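Local coordinates for phosphotriesterase, putative (PDB 4J35), which probably hydrolyses lactones at a two-metal centre, and is studied here as a variant engineered for organophosphate hydrolysis, at residues H21-F26 with D66-N71; Q4-A9 with I90-G95. The protein carries 7 engineered substitutions. All coordinates share one frame; numbering follows the deposited sequence.

Contact 1: H21-F26 with D66-N71; sequences HEHVIF and DATPNN. Engineered in segment 66-71: N71 (natural residue Asp). With CO (cobalt (II) ion), chain C.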
ATOM      1  N   HIS A  21       3.164  -0.744  -2.701  1.00 26.58           N
ATOM      2  CA  HIS A  21       1.747  -0.905  -2.408  1.00 24.13           C
ATOM      3  C   HIS A  21       1.136  -1.862  -3.428  1.00 25.62           C
ATOM      4  O   HIS A  21       0.786  -1.431  -4.517  1.00 25.48           O
ATOM      5  CB  HIS A  21       0.956   0.397  -2.487  1.00 28.33           C
ATOM      6  CG  HIS A  21      -0.439   0.292  -1.964  1.00 28.48           C
ATOM      7  ND1 HIS A  21      -0.945   1.139  -0.989  1.00 24.68           N
ATOM      8  CD2 HIS A  21      -1.462  -0.538  -2.279  1.00 22.96           C
ATOM      9  CE1 HIS A  21      -2.196   0.817  -0.732  1.00 28.29           C
ATOM     10  NE2 HIS A  21      -2.546  -0.163  -1.555  1.00 25.90           N
ATOM     11  N   GLU A  22       0.954  -3.095  -2.986  1.00 26.92           N
ATOM     12  CA  GLU A  22       0.363  -4.159  -3.823  1.00 24.83           C
ATOM     13  C   GLU A  22      -0.420  -5.100  -2.920  1.00 28.56           C
ATOM     14  O   GLU A  22      -0.303  -5.043  -1.706  1.00 26.35           O
ATOM     15  CB  GLU A  22       1.494  -4.930  -4.525  1.00 24.04           C
ATOM     16  CG  GLU A  22       2.536  -4.135  -5.323  1.00 24.39           C
ATOM     17  CD  GLU A  22       1.981  -3.469  -6.574  1.00 27.64           C
ATOM     18  OE1 GLU A  22       0.964  -4.016  -7.118  1.00 34.87           O
ATOM     19  OE2 GLU A  22       2.575  -2.432  -7.007  1.00 28.84           O
ATOM     20  N   HIS A  23      -1.186  -6.021  -3.515  1.00 26.25           N
ATOM     21  CA  HIS A  23      -2.006  -6.967  -2.771  1.00 29.77           C
ATOM     22  C   HIS A  23      -1.764  -8.375  -3.367  1.00 31.90           C
ATOM     23  O   HIS A  23      -2.277  -8.674  -4.426  1.00 31.98           O
ATOM     24  CB  HIS A  23      -3.496  -6.531  -2.843  1.00 26.22           C
ATOM     25  CG  HIS A  23      -3.754  -5.207  -2.158  1.00 26.34           C
ATOM     26  ND1 HIS A  23      -3.751  -5.099  -0.785  1.00 27.65           N
ATOM     27  CD2 HIS A  23      -3.953  -3.946  -2.631  1.00 27.23           C
ATOM     28  CE1 HIS A  23      -3.968  -3.842  -0.439  1.00 30.89           C
ATOM     29  NE2 HIS A  23      -4.045  -3.105  -1.531  1.00 29.81           N
ATOM     30  N   VAL A  24      -0.970  -9.218  -2.689  1.00 27.07           N
ATOM     31  CA  VAL A  24      -0.745 -10.603  -3.181  1.00 27.55           C
ATOM     32  C   VAL A  24      -2.100 -11.344  -3.246  1.00 30.87           C
ATOM     33  O   VAL A  24      -2.456 -11.906  -4.285  1.00 31.10           O
ATOM     34  CB  VAL A  24       0.285 -11.374  -2.308  1.00 28.55           C
ATOM     35  CG1 VAL A  24       0.476 -12.816  -2.821  1.00 34.01           C
ATOM     36  CG2 VAL A  24       1.645 -10.640  -2.284  1.00 30.34           C
ATOM     37  N   ILE A  25      -2.844 -11.356  -2.152  1.00 30.66           N
ATOM     38  CA  ILE A  25      -4.257 -11.729  -2.192  1.00 35.57           C
ATOM     39  C   ILE A  25      -5.121 -10.622  -1.590  1.00 34.88           C
ATOM     40  O   ILE A  25      -4.647  -9.783  -0.831  1.00 30.19           O
ATOM     41  CB  ILE A  25      -4.540 -13.053  -1.466  1.00 35.68           C
ATOM     42  CG1 ILE A  25      -4.284 -12.901   0.032  1.00 39.21           C
ATOM     43  CG2 ILE A  25      -3.711 -14.167  -2.059  1.00 34.00           C
ATOM     44  CD1 ILE A  25      -4.431 -14.226   0.807  1.00 41.67           C
ATOM     45  N   PHE A  26      -6.379 -10.572  -1.998  1.00 30.69           N
ATOM     46  CA  PHE A  26      -7.258  -9.538  -1.519  1.00 28.61           C
ATOM     47  C   PHE A  26      -8.709  -9.955  -1.605  1.00 28.35           C
ATOM     48  O   PHE A  26      -9.142 -10.495  -2.642  1.00 31.86           O
ATOM     49  CB  PHE A  26      -7.065  -8.283  -2.367  1.00 27.31           C
ATOM     50  CG  PHE A  26      -7.750  -7.066  -1.795  1.00 35.95           C
ATOM     51  CD1 PHE A  26      -9.060  -6.781  -2.122  1.00 39.67           C
ATOM     52  CD2 PHE A  26      -7.069  -6.193  -0.965  1.00 37.76           C
ATOM     53  CE1 PHE A  26      -9.689  -5.657  -1.597  1.00 38.93           C
ATOM     54  CE2 PHE A  26      -7.695  -5.072  -0.437  1.00 40.32           C
ATOM     55  CZ  PHE A  26      -9.001  -4.807  -0.753  1.00 41.22           C
ATOM     56  N   ASP A  66       3.106  -5.492   0.853  1.00 33.19           N
ATOM     57  CA  ASP A  66       1.713  -5.884   0.787  1.00 32.32           C
ATOM     58  C   ASP A  66       0.894  -5.024   1.728  1.00 31.95           C
ATOM     59  O   ASP A  66       1.102  -5.074   2.957  1.00 28.36           O
ATOM     60  CB  ASP A  66       1.568  -7.341   1.153  1.00 31.60           C
ATOM     61  CG  ASP A  66       0.148  -7.830   0.974  1.00 36.00           C
ATOM     62  OD1 ASP A  66      -0.737  -7.498   1.775  1.00 29.30           O
ATOM     63  OD2 ASP A  66      -0.109  -8.564   0.014  1.00 31.78           O
ATOM     64  N   ALA A  67      -0.069  -4.285   1.178  1.00 27.70           N
ATOM     65  CA  ALA A  67      -0.796  -3.250   1.945  1.00 28.36           C
ATOM     66  C   ALA A  67      -2.153  -3.732   2.447  1.00 27.25           C
ATOM     67  O   ALA A  67      -2.985  -2.957   2.888  1.00 28.73           O
ATOM     68  CB  ALA A  67      -0.976  -2.038   1.072  1.00 28.34           C
ATOM     69  N   THR A  68      -2.396  -5.029   2.372  1.00 26.95           N
ATOM     70  CA  THR A  68      -3.717  -5.565   2.679  1.00 27.60           C
ATOM     71  C   THR A  68      -4.103  -5.415   4.150  1.00 28.28           C
ATOM     72  O   THR A  68      -3.431  -5.941   5.040  1.00 28.50           O
ATOM     73  CB  THR A  68      -3.782  -7.038   2.353  1.00 28.80           C
ATOM     74  OG1 THR A  68      -3.318  -7.229   1.009  1.00 28.48           O
ATOM     75  CG2 THR A  68      -5.197  -7.571   2.508  1.00 29.09           C
ATOM     76  N   PRO A  69      -5.205  -4.714   4.403  1.00 29.69           N
ATOM     77  CA  PRO A  69      -5.634  -4.528   5.791  1.00 30.32           C
ATOM     78  C   PRO A  69      -6.108  -5.827   6.457  1.00 26.29           C
ATOM     79  O   PRO A  69      -6.410  -6.818   5.759  1.00 29.20           O
ATOM     80  CB  PRO A  69      -6.807  -3.545   5.668  1.00 32.05           C
ATOM     81  CG  PRO A  69      -6.657  -2.920   4.333  1.00 40.98           C
ATOM     82  CD  PRO A  69      -6.037  -3.952   3.460  1.00 32.08           C
ATOM     83  N   ASN A  70      -6.157  -5.796   7.799  1.00 31.17           N
ATOM     84  CA  ASN A  70      -6.541  -6.942   8.601  1.00 30.01           C
ATOM     85  C   ASN A  70      -7.895  -7.506   8.192  1.00 31.15           C
ATOM     86  O   ASN A  70      -8.094  -8.710   8.308  1.00 30.03           O
ATOM     87  CB  ASN A  70      -6.589  -6.623  10.107  1.00 28.93           C
ATOM     88  CG  ASN A  70      -5.229  -6.218  10.677  1.00 30.84           C
ATOM     89  OD1 ASN A  70      -4.276  -5.933   9.940  1.00 30.17           O
ATOM     90  ND2 ASN A  70      -5.142  -6.177  12.006  1.00 30.04           N
ATOM     91  N   ASN A  71      -8.814  -6.660   7.726  1.00 29.16           N
ATOM     92  CA  ASN A  71     -10.174  -7.111   7.432  1.00 28.63           C
ATOM     93  C   ASN A  71     -10.427  -7.320   5.936  1.00 35.94           C
ATOM     94  O   ASN A  71     -11.576  -7.442   5.513  1.00 34.04           O
ATOM     95  CB  ASN A  71     -11.211  -6.132   8.038  1.00 33.49           C
ATOM     96  CG  ASN A  71     -11.009  -4.668   7.572  1.00 44.07           C
ATOM     97  OD1 ASN A  71      -9.911  -4.258   7.192  1.00 36.51           O
ATOM     98  ND2 ASN A  71     -12.068  -3.875   7.656  1.00 47.03           N
TER
HETATM   99 CO    CO C 402      -4.419  -1.190  -1.759  1.00 27.94          CO
HETATM  100  O   HOH W   1      -2.176 -10.276   0.521  1.00 29.12           O

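Contact 2: Q4-A9 with I90-G95; sequences QTVTGA and ILCATG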
ATOM      1  N   GLN A   4      11.097  -5.147   8.548  1.00 45.06           N
ATOM      2  CA  GLN A   4      10.561  -6.411   9.010  1.00 43.13           C
ATOM      3  C   GLN A   4       9.730  -7.058   7.899  1.00 42.10           C
ATOM      4  O   GLN A   4       8.645  -6.586   7.598  1.00 39.12           O
ATOM      5  CB  GLN A   4       9.721  -6.191  10.269  1.00 52.01           C
ATOM      6  CG  GLN A   4       9.482  -7.459  11.057  1.00 50.40           C
ATOM      7  CD  GLN A   4      10.763  -8.092  11.565  1.00 60.21           C
ATOM      8  OE1 GLN A   4      11.768  -7.408  11.801  1.00 52.28           O
ATOM      9  NE2 GLN A   4      10.736  -9.402  11.737  1.00 49.72           N
ATOM     10  N   THR A   5      10.240  -8.132   7.298  1.00 43.91           N
ATOM     11  CA  THR A   5       9.508  -8.848   6.250  1.00 41.73           C
ATOM     12  C   THR A   5       8.895 -10.095   6.840  1.00 39.62           C
ATOM     13  O   THR A   5       9.133 -10.420   8.000  1.00 42.01           O
ATOM     14  CB  THR A   5      10.413  -9.288   5.075  1.00 42.82           C
ATOM     15  OG1 THR A   5      11.083 -10.514   5.410  1.00 39.49           O
ATOM     16  CG2 THR A   5      11.406  -8.229   4.741  1.00 44.09           C
ATOM     17  N   VAL A   6       8.092 -10.792   6.052  1.00 37.20           N
ATOM     18  CA  VAL A   6       7.386 -11.967   6.544  1.00 38.80           C
ATOM     19  C   VAL A   6       8.344 -13.163   6.703  1.00 45.09           C
ATOM     20  O   VAL A   6       7.969 -14.179   7.289  1.00 45.14           O
ATOM     21  CB  VAL A   6       6.179 -12.342   5.620  1.00 45.30           C
ATOM     22  CG1 VAL A   6       5.185 -11.171   5.528  1.00 42.10           C
ATOM     23  CG2 VAL A   6       6.651 -12.747   4.227  1.00 44.10           C
ATOM     24  N   THR A   7       9.572 -13.041   6.197  1.00 45.64           N
ATOM     25  CA  THR A   7      10.606 -14.046   6.448  1.00 49.10           C
ATOM     26  C   THR A   7      11.701 -13.573   7.420  1.00 56.30           C
ATOM     27  O   THR A   7      12.762 -14.193   7.505  1.00 61.66           O
ATOM     28  CB  THR A   7      11.324 -14.472   5.155  1.00 42.20           C
ATOM     29  OG1 THR A   7      11.832 -13.311   4.480  1.00 44.79           O
ATOM     30  CG2 THR A   7      10.395 -15.251   4.240  1.00 42.74           C
ATOM     31  N   GLY A   8      11.452 -12.484   8.140  1.00 52.25           N
ATOM     32  CA  GLY A   8      12.418 -11.979   9.106  1.00 48.69           C
ATOM     33  C   GLY A   8      12.968 -10.621   8.716  1.00 49.68           C
ATOM     34  O   GLY A   8      12.620 -10.082   7.669  1.00 46.31           O
ATOM     35  N   ALA A   9      13.837 -10.069   9.552  1.00 57.29           N
ATOM     36  CA  ALA A   9      14.388  -8.739   9.323  1.00 47.24           C
ATOM     37  C   ALA A   9      15.375  -8.742   8.170  1.00 50.60           C
ATOM     38  O   ALA A   9      16.073  -9.731   7.943  1.00 57.78           O
ATOM     39  CB  ALA A   9      15.062  -8.231  10.584  1.00 58.62           C
ATOM     40  N   ILE A  90       8.735  -9.806   1.087  1.00 32.08           N
ATOM     41  CA  ILE A  90       7.376  -9.287   1.266  1.00 27.54           C
ATOM     42  C   ILE A  90       7.204  -8.687   2.659  1.00 34.37           C
ATOM     43  O   ILE A  90       7.489  -9.323   3.672  1.00 35.15           O
ATOM     44  CB  ILE A  90       6.307 -10.363   0.998  1.00 35.26           C
ATOM     45  CG1 ILE A  90       6.518 -10.973  -0.408  1.00 44.63           C
ATOM     46  CG2 ILE A  90       4.909  -9.757   1.120  1.00 36.02           C
ATOM     47  CD1 ILE A  90       5.500 -12.111  -0.824  1.00 32.18           C
ATOM     48  N   LEU A  91       6.762  -7.442   2.709  1.00 31.69           N
ATOM     49  CA  LEU A  91       6.384  -6.853   3.991  1.00 32.24           C
ATOM     50  C   LEU A  91       4.871  -6.931   4.083  1.00 30.52           C
ATOM     51  O   LEU A  91       4.217  -6.767   3.076  1.00 36.17           O
ATOM     52  CB  LEU A  91       6.813  -5.382   4.077  1.00 32.40           C
ATOM     53  CG  LEU A  91       8.270  -5.003   4.378  1.00 37.51           C
ATOM     54  CD1 LEU A  91       9.180  -5.292   3.205  1.00 35.69           C
ATOM     55  CD2 LEU A  91       8.336  -3.528   4.754  1.00 33.80           C
ATOM     56  N   CYS A  92       4.296  -7.148   5.270  1.00 29.78           N
ATOM     57  CA  CYS A  92       2.848  -7.080   5.399  1.00 28.04           C
ATOM     58  C   CYS A  92       2.449  -5.992   6.365  1.00 33.64           C
ATOM     59  O   CYS A  92       3.297  -5.442   7.038  1.00 32.91           O
ATOM     60  CB  CYS A  92       2.238  -8.425   5.813  1.00 37.19           C
ATOM     61  SG  CYS A  92       2.540  -8.945   7.488  1.00 39.27           S
ATOM     62  N   ALA A  93       1.157  -5.684   6.360  1.00 30.84           N
ATOM     63  CA  ALA A  93       0.600  -4.555   7.084  1.00 32.02           C
ATOM     64  C   ALA A  93      -0.153  -4.956   8.338  1.00 28.89           C
ATOM     65  O   ALA A  93      -0.663  -6.071   8.465  1.00 34.53           O
ATOM     66  CB  ALA A  93      -0.347  -3.795   6.169  1.00 32.16           C
ATOM     67  N   THR A  94      -0.289  -3.984   9.251  1.00 27.58           N
ATOM     68  CA  THR A  94      -1.292  -4.063  10.305  1.00 31.28           C
ATOM     69  C   THR A  94      -2.190  -2.830  10.187  1.00 34.56           C
ATOM     70  O   THR A  94      -1.699  -1.711  10.067  1.00 34.70           O
ATOM     71  CB  THR A  94      -0.671  -4.111  11.691  1.00 33.30           C
ATOM     72  OG1 THR A  94      -1.710  -4.152  12.664  1.00 36.76           O
ATOM     73  CG2 THR A  94       0.249  -2.906  11.950  1.00 39.30           C
ATOM     74  N   GLY A  95      -3.500  -3.044  10.138  1.00 30.97           N
ATOM     75  CA  GLY A  95      -4.423  -1.934  10.033  1.00 32.43           C
ATOM     76  C   GLY A  95      -5.791  -2.378   9.593  1.00 39.12           C
ATOM     77  O   GLY A  95      -5.996  -3.560   9.268  1.00 33.92           O
TER
HETATM   78  O   HOH W   2       6.220  -8.199   7.375  1.00 34.61           O
HETATM   79  O   HOH W   3      10.026 -11.757   2.955  1.00 37.10           O

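Contact 1: H21-F26 with D66-N71
H21 and H23 form the His-X-His metal motif of the phosphotriesterase family, and just beyond the neighbouring strand A67 packs on one ring and T68 holds the other. NE2 of H21 binds the cobalt ion at 2.1 Å and NE2 of H23 binds the same ion at 2.0 Å; D264 and the carboxylated lysine at position 143 complete this site. Alanine suits position 67 because its methyl group sits over the centre of one face of the H21 ring, with CB 3.5 Å from the centroid, in a CH-pi contact. H23 is held differently, by its edge: ND1 donates to T68 OG1 at 2.8 Å, the hydroxyl oxygen lying in the ring plane and the bond almost straight (179°), which fixes the rotation of the imidazole and leaves NE2 to the metal. T68 carries OG1 beside its own backbone N (chi1 -51°), and this hydroxyl in turn donates to D66 OD1 at 2.7 Å. The backbone N of T68 reaches the same OD1 from the same face of the carboxylate, closing an Asx turn. D66 thus acts as a second-shell residue, and its charge would probably polarise the Thr-His pair. Its other oxygen, OD2, accepts from V24 N at 2.9 Å and from a water that also takes the N-H of I25, holding the corner that the chain turns at V24 and I25. F26 lays CD2 over a face of the H23 ring, toward its rim, while the T68 methyl packs near F26. Where E22 pairs with D66 in parallel, E22 O accepts from A67 N at 3.0 Å, and E22 sends its carboxylate away to S262. Metal-binding histidines on one barrel strand, braced from the next, are characteristic of the binuclear centre of these TIM-barrel metallohydrolases.

Contact 2: Q4-A9 with I90-G95
V6 brings both methyl groups against the carbonyl oxygen of I90 from one side of the carbonyl plane, its side chain running obliquely to that of I90. The CG1 branch lies beside the backbone N of V6 and points to C92, meeting SG at 4.0 Å; CG2 turns to the other neighbour and rests on I90 CB, also at 4.0 Å. A branched valine suits this place because one residue can touch both I90 and C92 while its backbone N donates to I90 O at 2.9 Å, in line with the carbonyl. T5 comes to that same oxygen with CB, and the T5 and L91 side chains cross obliquely, methyl CG2 meeting CD1 at 4.0 Å. L91 also sets CG against the carbonyl oxygen of Q4, 3.6 Å away. With chi1 of 82°, T5 places OG1 between its backbone N and carbonyl carbon, where it accepts from T7 N in an ST turn and donates to G8 O at 2.8 Å. An alanine in place of T5 would probably leave T7 N without this acceptor, take one of two donors from G8 O and open a small gap beside L91. Two waters bridge the segments, one between Q4 O and C92 N, the other between T7 OG1 and I90 N. The type I turn from T5 to G8 makes segment 4-9 a two-residue beta hairpin, and G8 has backbone angles that call for glycine. Such an N-terminal hairpin, packed against a strand of the barrel, belongs to the phosphotriesterase-type TIM barrel.

The centres of the two contacts lie 11 Å apart, and one parallel sheet of the barrel joins them, in the strand order 89-91, 61-66, 17-26, 266-269. Along the chain the segments come as 4-9, 21-26, 66-71 and 90-95, so contact 2 pairs the outer two and contact 1 the inner two. They touch directly: D66 N lies 2.8 Å from L91 O and N70 N 2.7 Å from G95 O, both probable hydrogen bonds. Contact 1 thus holds the metal ligands near the middle of the protein, while contact 2 joins the N-terminal hairpin to strand 89-91 of the same barrel, farther from the cobalt.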